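Long-range contact in polysaccharide deacetylase-like protein (Bacillus anthracis, PDB 4V33), which is a putative polysaccharide deacetylase with a bound zinc ion, required with a second such protein for osmotic stability and cell shape maintenance: residues Ile63-Tyr77 / Ser91-Phe105. Residues are numbered along the deposited sequence; the frame is centred on the assembly and turned at random. Where two conformers were deposited one is given.
Sequences IHMTDIKDTLTEVQY and SLSSKEKEKQFSLPF
V75 CG2, anti to its own carbonyl carbon, is the branch that lies over one face of the F101 ring, 3.7 Å from CG2 to the ring centroid, a CH-pi contact. K97 CA lies over the opposite face of the ring. I68 CD1 touches F101 CD2 at 3.9 Å, the side chains crossing at about a right angle, and L72 CB meets F101 CZ. The carbonyl oxygens of L72 and T73 sit at the ring edge, in its plane. Y77 CD2 meets L103 CD2 at 3.7 Å, the two side chains running in opposite directions. V75 CG1 lies over one face of the Y77 ring. With CG anti to the carbonyl carbon (chi1 -60°), the Y77 ring reaches toward L103 and F101, and Y77 OH donates to F101 O at 2.8 Å. This bond ties a strand of one sheet to the turn that leads into the other.

The two sheets form a beta sandwich, consistent with the fibronectin type III domain of this protein. Strand 74-77 pairs antiparallel with 91-94 in one sheet. Strand 63-66 pairs antiparallel with 103-105 in the other. M65 N bonds to Q100 O, extending the second pairing into the turn. T73 and E74 form a classic beta bulge opposite I124.

Farther out, K97 stretches out and gives NZ to L72 O at 2.9 Å. E74 OE2 takes two bonds, from opposite faces of its carboxylate plane. S93 OG donates at 2.6 Å to E74 OE2, and Q76 NE2 donates at 3.0 Å to the same oxygen. K95 NZ stays 4.6 Å from E74 OE1, too far for a salt bridge. One water links Q76 OE1 to S91 OG.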
ATOM      1  N   ILE A  63       1.137  19.429  19.252  1.00 27.78           N
ATOM      2  CA  ILE A  63      -0.306  19.275  19.390  1.00 26.98           C
ATOM      3  C   ILE A  63      -0.861  20.335  20.342  1.00 26.62           C
ATOM      4  O   ILE A  63      -0.229  20.674  21.340  1.00 28.31           O
ATOM      5  CB  ILE A  63      -0.650  17.860  19.914  1.00 25.74           C
ATOM      6  CG1 ILE A  63      -0.177  16.802  18.911  1.00 25.84           C
ATOM      7  CG2 ILE A  63      -2.145  17.715  20.177  1.00 30.29           C
ATOM      8  CD1 ILE A  63      -0.165  15.389  19.470  1.00 30.24           C
ATOM      9  N   HIS A  64      -2.035  20.871  20.020  1.00 27.23           N
ATOM     10  CA  HIS A  64      -2.690  21.841  20.887  1.00 31.52           C
ATOM     11  C   HIS A  64      -4.155  21.484  21.058  1.00 30.25           C
ATOM     12  O   HIS A  64      -4.720  20.740  20.253  1.00 31.35           O
ATOM     13  CB  HIS A  64      -2.611  23.244  20.285  1.00 37.25           C
ATOM     14  CG  HIS A  64      -1.224  23.682  19.935  1.00 45.81           C
ATOM     15  ND1 HIS A  64      -0.377  24.270  20.850  1.00 48.52           N
ATOM     16  CD2 HIS A  64      -0.540  23.626  18.769  1.00 43.15           C
ATOM     17  CE1 HIS A  64       0.770  24.558  20.262  1.00 42.55           C
ATOM     18  NE2 HIS A  64       0.698  24.175  19.000  1.00 46.58           N
ATOM     19  N   MET A  65      -4.774  22.034  22.098  1.00 29.17           N
ATOM     20  CA  MET A  65      -6.217  21.937  22.238  0.50 31.33           C
ATOM     21  C   MET A  65      -6.852  23.318  22.297  1.00 36.44           C
ATOM     22  O   MET A  65      -6.335  24.227  22.947  1.00 39.09           O
ATOM     23  CB  MET A  65      -6.608  21.154  23.487  0.50 35.25           C
ATOM     24  CG  MET A  65      -8.114  20.983  23.622  0.50 45.23           C
ATOM     25  SD  MET A  65      -8.691  19.353  23.140  0.50 46.26           S
ATOM     26  CE  MET A  65      -7.364  18.432  23.861  0.50 21.40           C
ATOM     27  N   THR A  66      -7.979  23.467  21.614  1.00 32.30           N
ATOM     28  CA  THR A  66      -8.756  24.693  21.696  1.00 33.87           C
ATOM     29  C   THR A  66     -10.210  24.362  21.998  1.00 35.77           C
ATOM     30  O   THR A  66     -10.582  23.190  22.086  1.00 33.06           O
ATOM     31  CB  THR A  66      -8.667  25.506  20.392  1.00 39.35           C
ATOM     32  OG1 THR A  66      -8.978  24.660  19.276  1.00 39.96           O
ATOM     33  CG2 THR A  66      -7.266  26.069  20.217  1.00 43.76           C
ATOM     34  N   ASP A  67     -11.019  25.402  22.182  1.00 35.69           N
ATOM     35  CA  ASP A  67     -12.462  25.254  22.351  1.00 37.90           C
ATOM     36  C   ASP A  67     -12.862  24.410  23.564  1.00 37.54           C
ATOM     37  O   ASP A  67     -13.943  23.821  23.582  1.00 38.11           O
ATOM     38  CB  ASP A  67     -13.098  24.677  21.080  1.00 37.86           C
ATOM     39  CG  ASP A  67     -12.755  25.478  19.837  1.00 52.22           C
ATOM     40  OD1 ASP A  67     -12.577  26.709  19.945  1.00 59.32           O
ATOM     41  OD2 ASP A  67     -12.663  24.874  18.747  1.00 55.91           O
ATOM     42  N   ILE A  68     -11.996  24.349  24.571  1.00 31.89           N
ATOM     43  CA  ILE A  68     -12.335  23.637  25.803  1.00 30.16           C
ATOM     44  C   ILE A  68     -13.332  24.457  26.598  1.00 35.19           C
ATOM     45  O   ILE A  68     -13.163  25.666  26.752  1.00 36.58           O
ATOM     46  CB  ILE A  68     -11.110  23.380  26.690  1.00 34.83           C
ATOM     47  CG1 ILE A  68     -10.052  22.588  25.932  1.00 41.59           C
ATOM     48  CG2 ILE A  68     -11.512  22.604  27.941  1.00 30.79           C
ATOM     49  CD1 ILE A  68      -8.846  22.236  26.781  1.00 46.54           C
ATOM     50  N   LYS A  69     -14.369  23.799  27.106  1.00 30.98           N
ATOM     51  CA  LYS A  69     -15.386  24.492  27.886  1.00 37.61           C
ATOM     52  C   LYS A  69     -15.148  24.407  29.389  1.00 35.59           C
ATOM     53  O   LYS A  69     -15.309  25.389  30.090  1.00 36.18           O
ATOM     54  CB  LYS A  69     -16.784  24.001  27.511  1.00 43.01           C
ATOM     55  CG  LYS A  69     -17.136  24.318  26.066  1.00 46.35           C
ATOM     56  CD  LYS A  69     -16.850  25.786  25.750  1.00 50.07           C
ATOM     57  CE  LYS A  69     -16.646  26.014  24.262  1.00 53.04           C
ATOM     58  NZ  LYS A  69     -16.354  27.445  23.954  1.00 61.33           N
ATOM     59  N   ASP A  70     -14.753  23.241  29.885  1.00 27.91           N
ATOM     60  CA  ASP A  70     -14.427  23.101  31.298  1.00 27.85           C
ATOM     61  C   ASP A  70     -13.117  23.803  31.657  1.00 27.26           C
ATOM     62  O   ASP A  70     -12.212  23.925  30.829  1.00 32.01           O
ATOM     63  CB  ASP A  70     -14.291  21.615  31.666  1.00 29.06           C
ATOM     64  CG  ASP A  70     -15.602  20.991  32.114  1.00 32.39           C
ATOM     65  OD1 ASP A  70     -15.910  21.065  33.322  1.00 42.74           O
ATOM     66  OD2 ASP A  70     -16.311  20.411  31.266  1.00 34.15           O
ATOM     67  N   THR A  71     -13.018  24.246  32.902  1.00 29.09           N
ATOM     68  CA  THR A  71     -11.767  24.750  33.463  0.56 28.89           C
ATOM     69  C   THR A  71     -10.859  23.575  33.800  1.00 29.04           C
ATOM     70  O   THR A  71     -11.250  22.697  34.564  1.00 31.61           O
ATOM     71  CB  THR A  71     -12.019  25.537  34.762  0.56 33.58           C
ATOM     72  OG1 THR A  71     -12.712  26.754  34.463  0.56 33.79           O
ATOM     73  CG2 THR A  71     -10.704  25.865  35.459  0.56 31.49           C
ATOM     74  N   LEU A  72      -9.650  23.562  33.246  1.00 25.22           N
ATOM     75  CA  LEU A  72      -8.737  22.439  33.442  1.00 24.78           C
ATOM     76  C   LEU A  72      -7.362  22.854  33.940  1.00 28.94           C
ATOM     77  O   LEU A  72      -6.895  23.958  33.666  1.00 30.05           O
ATOM     78  CB  LEU A  72      -8.542  21.690  32.119  1.00 23.39           C
ATOM     79  CG  LEU A  72      -9.750  21.094  31.400  1.00 24.89           C
ATOM     80  CD1 LEU A  72      -9.317  20.486  30.080  1.00 23.16           C
ATOM     81  CD2 LEU A  72     -10.435  20.050  32.281  1.00 25.45           C
ATOM     82  N   THR A  73      -6.698  21.942  34.646  1.00 26.16           N
ATOM     83  CA  THR A  73      -5.312  22.162  35.035  0.68 25.85           C
ATOM     84  C   THR A  73      -4.377  21.375  34.129  1.00 27.37           C
ATOM     85  O   THR A  73      -3.193  21.694  34.016  1.00 25.52           O
ATOM     86  CB  THR A  73      -5.050  21.755  36.495  0.68 27.00           C
ATOM     87  OG1 THR A  73      -5.472  20.401  36.703  0.68 29.36           O
ATOM     88  CG2 THR A  73      -5.808  22.667  37.443  0.68 24.55           C
ATOM     89  N   GLU A  74      -4.916  20.362  33.457  1.00 22.01           N
ATOM     90  CA  GLU A  74      -4.089  19.434  32.702  1.00 21.33           C
ATOM     91  C   GLU A  74      -4.899  18.770  31.599  1.00 20.75           C
ATOM     92  O   GLU A  74      -6.103  18.571  31.739  1.00 21.51           O
ATOM     93  CB  GLU A  74      -3.551  18.372  33.676  1.00 20.86           C
ATOM     94  CG  GLU A  74      -2.709  17.260  33.075  1.00 23.06           C
ATOM     95  CD  GLU A  74      -2.353  16.197  34.103  1.00 23.09           C
ATOM     96  OE1 GLU A  74      -2.780  16.329  35.274  1.00 24.53           O
ATOM     97  OE2 GLU A  74      -1.645  15.229  33.740  1.00 24.30           O
ATOM     98  N   VAL A  75      -4.234  18.438  30.498  1.00 20.50           N
ATOM     99  CA  VAL A  75      -4.818  17.587  29.471  1.00 19.87           C
ATOM    100  C   VAL A  75      -3.921  16.371  29.328  1.00 22.41           C
ATOM    101  O   VAL A  75      -2.699  16.499  29.270  1.00 21.20           O
ATOM    102  CB  VAL A  75      -4.930  18.316  28.111  1.00 20.43           C
ATOM    103  CG1 VAL A  75      -5.244  17.331  26.985  1.00 19.76           C
ATOM    104  CG2 VAL A  75      -5.997  19.404  28.185  1.00 21.59           C
ATOM    105  N   GLN A  76      -4.518  15.186  29.301  1.00 18.35           N
ATOM    106  CA  GLN A  76      -3.741  13.980  29.033  1.00 17.69           C
ATOM    107  C   GLN A  76      -4.098  13.432  27.675  1.00 17.70           C
ATOM    108  O   GLN A  76      -5.272  13.216  27.379  1.00 17.34           O
ATOM    109  CB  GLN A  76      -3.982  12.922  30.111  1.00 17.32           C
ATOM    110  CG  GLN A  76      -3.586  13.403  31.497  1.00 17.74           C
ATOM    111  CD  GLN A  76      -3.585  12.301  32.539  1.00 18.28           C
ATOM    112  OE1 GLN A  76      -4.068  11.194  32.297  1.00 18.69           O
ATOM    113  NE2 GLN A  76      -3.047  12.607  33.708  1.00 20.03           N
ATOM    114  N   TYR A  77      -3.077  13.215  26.851  1.00 17.14           N
ATOM    115  CA  TYR A  77      -3.267  12.696  25.504  1.00 17.98           C
ATOM    116  C   TYR A  77      -2.863  11.236  25.453  1.00 18.34           C
ATOM    117  O   TYR A  77      -1.681  10.911  25.595  1.00 18.35           O
ATOM    118  CB  TYR A  77      -2.398  13.462  24.502  1.00 17.75           C
ATOM    119  CG  TYR A  77      -2.657  14.948  24.404  1.00 18.07           C
ATOM    120  CD1 TYR A  77      -3.601  15.447  23.520  1.00 18.46           C
ATOM    121  CD2 TYR A  77      -1.929  15.852  25.166  1.00 19.16           C
ATOM    122  CE1 TYR A  77      -3.832  16.815  23.403  1.00 20.36           C
ATOM    123  CE2 TYR A  77      -2.149  17.229  25.056  1.00 21.72           C
ATOM    124  CZ  TYR A  77      -3.105  17.697  24.170  1.00 21.31           C
ATOM    125  OH  TYR A  77      -3.338  19.052  24.045  1.00 22.51           O
ATOM    126  N   SER A  91       0.298   7.510  27.638  1.00 15.77           N
ATOM    127  CA  SER A  91      -0.378   8.769  27.899  1.00 15.94           C
ATOM    128  C   SER A  91       0.643   9.871  28.155  1.00 20.54           C
ATOM    129  O   SER A  91       1.546   9.714  28.979  1.00 20.47           O
ATOM    130  CB  SER A  91      -1.311   8.614  29.097  1.00 16.04           C
ATOM    131  OG  SER A  91      -1.903   9.857  29.463  1.00 20.78           O
ATOM    132  N   LEU A  92       0.489  10.985  27.446  1.00 19.71           N
ATOM    133  CA  LEU A  92       1.400  12.116  27.566  1.00 20.39           C
ATOM    134  C   LEU A  92       0.639  13.329  28.096  1.00 24.32           C
ATOM    135  O   LEU A  92      -0.381  13.723  27.531  1.00 23.12           O
ATOM    136  CB  LEU A  92       2.030  12.438  26.209  1.00 23.00           C
ATOM    137  CG  LEU A  92       2.745  11.267  25.518  1.00 22.42           C
ATOM    138  CD1 LEU A  92       3.239  11.653  24.125  1.00 27.53           C
ATOM    139  CD2 LEU A  92       3.894  10.759  26.373  1.00 29.67           C
ATOM    140  N   SER A  93       1.145  13.911  29.180  1.00 21.89           N
ATOM    141  CA  SER A  93       0.467  14.993  29.888  1.00 23.74           C
ATOM    142  C   SER A  93       0.997  16.369  29.489  1.00 27.13           C
ATOM    143  O   SER A  93       2.202  16.557  29.341  1.00 26.59           O
ATOM    144  CB  SER A  93       0.632  14.792  31.398  1.00 21.83           C
ATOM    145  OG  SER A  93       0.282  15.954  32.142  1.00 26.42           O
ATOM    146  N   SER A  94       0.087  17.319  29.303  1.00 21.58           N
ATOM    147  CA  SER A  94       0.460  18.728  29.209  1.00 23.43           C
ATOM    148  C   SER A  94      -0.225  19.538  30.300  1.00 27.61           C
ATOM    149  O   SER A  94      -1.434  19.420  30.511  1.00 23.30           O
ATOM    150  CB  SER A  94       0.078  19.317  27.857  1.00 26.73           C
ATOM    151  OG  SER A  94       0.359  20.709  27.839  1.00 27.48           O
ATOM    152  N   LYS A  95       0.550  20.371  30.983  1.00 25.36           N
ATOM    153  CA  LYS A  95      -0.018  21.311  31.948  1.00 28.31           C
ATOM    154  C   LYS A  95       0.214  22.743  31.470  1.00 29.66           C
ATOM    155  O   LYS A  95       0.122  23.694  32.248  1.00 34.19           O
ATOM    156  CB  LYS A  95       0.574  21.087  33.340  1.00 30.13           C
ATOM    157  CG  LYS A  95       0.228  19.726  33.939  1.00 28.21           C
ATOM    158  CD  LYS A  95       0.827  19.554  35.328  1.00 33.49           C
ATOM    159  CE  LYS A  95       0.482  18.191  35.909  1.00 37.33           C
ATOM    160  NZ  LYS A  95       0.985  18.018  37.304  1.00 37.77           N
ATOM    161  N   GLU A  96       0.501  22.879  30.178  1.00 30.54           N
ATOM    162  CA  GLU A  96       0.768  24.180  29.565  1.00 33.05           C
ATOM    163  C   GLU A  96      -0.528  24.908  29.232  1.00 29.56           C
ATOM    164  O   GLU A  96      -0.825  25.163  28.063  1.00 37.02           O
ATOM    165  CB  GLU A  96       1.600  24.001  28.295  1.00 34.36           C
ATOM    166  CG  GLU A  96       2.944  23.336  28.516  1.00 41.63           C
ATOM    167  CD  GLU A  96       4.035  24.324  28.890  1.00 58.83           C
ATOM    168  OE1 GLU A  96       3.708  25.421  29.391  1.00 62.51           O
ATOM    169  OE2 GLU A  96       5.224  24.005  28.671  1.00 67.88           O
ATOM    170  N   LYS A  97      -1.288  25.249  30.266  1.00 34.70           N
ATOM    171  CA  LYS A  97      -2.598  25.869  30.102  1.00 36.95           C
ATOM    172  C   LYS A  97      -2.560  27.172  29.301  1.00 42.73           C
ATOM    173  O   LYS A  97      -3.463  27.453  28.512  1.00 46.35           O
ATOM    174  CB  LYS A  97      -3.235  26.108  31.470  1.00 40.29           C
ATOM    175  CG  LYS A  97      -4.616  26.721  31.409  1.00 47.49           C
ATOM    176  CD  LYS A  97      -5.289  26.660  32.762  1.00 48.67           C
ATOM    177  CE  LYS A  97      -6.696  27.219  32.695  1.00 48.06           C
ATOM    178  NZ  LYS A  97      -7.492  26.828  33.891  1.00 51.32           N
ATOM    179  N   GLU A  98      -1.507  27.958  29.492  1.00 39.82           N
ATOM    180  CA  GLU A  98      -1.395  29.244  28.805  1.00 41.25           C
ATOM    181  C   GLU A  98      -0.956  29.095  27.351  1.00 41.84           C
ATOM    182  O   GLU A  98      -0.975  30.062  26.586  1.00 42.42           O
ATOM    183  CB  GLU A  98      -0.451  30.177  29.564  1.00 44.36           C
ATOM    184  CG  GLU A  98      -0.843  30.366  31.018  1.00 52.72           C
ATOM    185  CD  GLU A  98      -2.278  30.831  31.172  1.00 57.53           C
ATOM    186  OE1 GLU A  98      -2.708  31.704  30.388  1.00 62.74           O
ATOM    187  OE2 GLU A  98      -2.979  30.316  32.072  1.00 61.21           O
ATOM    188  N   LYS A  99      -0.562  27.881  26.975  1.00 38.83           N
ATOM    189  CA  LYS A  99      -0.160  27.593  25.604  1.00 39.15           C
ATOM    190  C   LYS A  99      -1.062  26.536  24.971  1.00 34.52           C
ATOM    191  O   LYS A  99      -0.594  25.689  24.209  1.00 37.11           O
ATOM    192  CB  LYS A  99       1.296  27.123  25.557  1.00 44.35           C
ATOM    193  CG  LYS A  99       2.298  28.118  26.127  1.00 53.73           C
ATOM    194  CD  LYS A  99       3.723  27.615  25.935  1.00 60.50           C
ATOM    195  CE  LYS A  99       4.743  28.591  26.504  1.00 66.18           C
ATOM    196  NZ  LYS A  99       6.139  28.141  26.234  1.00 69.53           N
ATOM    197  N   GLN A 100      -2.353  26.596  25.291  1.00 36.87           N
ATOM    198  CA  GLN A 100      -3.350  25.685  24.729  1.00 39.20           C
ATOM    199  C   GLN A 100      -2.986  24.210  24.925  1.00 33.69           C
ATOM    200  O   GLN A 100      -3.193  23.386  24.035  1.00 33.98           O
ATOM    201  CB  GLN A 100      -3.593  26.000  23.249  1.00 43.33           C
ATOM    202  CG  GLN A 100      -4.201  27.383  23.023  1.00 43.61           C
ATOM    203  CD  GLN A 100      -4.309  27.755  21.561  1.00 54.95           C
ATOM    204  OE1 GLN A 100      -3.561  27.253  20.720  1.00 60.74           O
ATOM    205  NE2 GLN A 100      -5.245  28.644  21.248  1.00 62.71           N
ATOM    206  N   PHE A 101      -2.442  23.903  26.100  1.00 31.43           N
ATOM    207  CA  PHE A 101      -2.043  22.541  26.463  1.00 27.50           C
ATOM    208  C   PHE A 101      -1.153  21.909  25.406  1.00 28.54           C
ATOM    209  O   PHE A 101      -1.333  20.755  25.000  1.00 26.69           O
ATOM    210  CB  PHE A 101      -3.270  21.700  26.807  1.00 25.39           C
ATOM    211  CG  PHE A 101      -3.994  22.196  28.024  1.00 25.45           C
ATOM    212  CD1 PHE A 101      -3.485  21.952  29.289  1.00 24.11           C
ATOM    213  CD2 PHE A 101      -5.154  22.945  27.904  1.00 29.22           C
ATOM    214  CE1 PHE A 101      -4.130  22.421  30.414  1.00 24.37           C
ATOM    215  CE2 PHE A 101      -5.804  23.419  29.024  1.00 28.06           C
ATOM    216  CZ  PHE A 101      -5.293  23.156  30.283  1.00 30.02           C
ATOM    217  N   SER A 102      -0.178  22.702  24.982  1.00 27.87           N
ATOM    218  CA  SER A 102       0.781  22.302  23.966  0.61 27.88           C
ATOM    219  C   SER A 102       1.485  21.004  24.340  1.00 26.53           C
ATOM    220  O   SER A 102       1.874  20.811  25.496  1.00 26.12           O
ATOM    221  CB  SER A 102       1.804  23.424  23.765  0.61 32.09           C
ATOM    222  OG  SER A 102       2.953  22.972  23.076  0.61 34.21           O
ATOM    223  N   LEU A 103       1.644  20.125  23.358  1.00 26.01           N
ATOM    224  CA  LEU A 103       2.362  18.874  23.545  1.00 26.55           C
ATOM    225  C   LEU A 103       3.247  18.615  22.338  1.00 27.03           C
ATOM    226  O   LEU A 103       2.751  18.418  21.225  1.00 28.38           O
ATOM    227  CB  LEU A 103       1.396  17.705  23.721  1.00 23.61           C
ATOM    228  CG  LEU A 103       2.068  16.370  24.053  1.00 23.94           C
ATOM    229  CD1 LEU A 103       2.288  16.235  25.564  1.00 28.07           C
ATOM    230  CD2 LEU A 103       1.271  15.189  23.495  1.00 23.58           C
ATOM    231  N   PRO A 104       4.569  18.626  22.548  1.00 26.36           N
ATOM    232  CA  PRO A 104       5.490  18.246  21.476  1.00 27.60           C
ATOM    233  C   PRO A 104       5.277  16.784  21.114  1.00 26.23           C
ATOM    234  O   PRO A 104       5.164  15.929  21.994  1.00 29.44           O
ATOM    235  CB  PRO A 104       6.869  18.434  22.115  1.00 35.94           C
ATOM    236  CG  PRO A 104       6.647  19.396  23.231  1.00 40.14           C
ATOM    237  CD  PRO A 104       5.279  19.084  23.754  1.00 33.27           C
ATOM    238  N   PHE A 105       5.206  16.501  19.821  1.00 27.46           N
ATOM    239  CA  PHE A 105       5.053  15.136  19.356  1.00 24.42           C
ATOM    240  C   PHE A 105       6.176  14.820  18.389  1.00 27.81           C
ATOM    241  O   PHE A 105       6.407  15.567  17.446  1.00 33.10           O
ATOM    242  CB  PHE A 105       3.710  14.945  18.652  1.00 25.51           C
ATOM    243  CG  PHE A 105       3.465  13.529  18.206  1.00 29.46           C
ATOM    244  CD1 PHE A 105       3.970  13.064  16.999  1.00 32.98           C
ATOM    245  CD2 PHE A 105       2.747  12.657  19.004  1.00 30.07           C
ATOM    246  CE1 PHE A 105       3.756  11.756  16.600  1.00 37.28           C
ATOM    247  CE2 PHE A 105       2.527  11.351  18.602  1.00 33.43           C
ATOM    248  CZ  PHE A 105       3.030  10.906  17.403  1.00 35.25           C
TER
HETATM  249  O   HOH W   1      -1.947  23.800  34.825  1.00 41.00           O
HETATM  250  O   HOH W   2      -4.607   9.526  29.956  0.93 19.31           O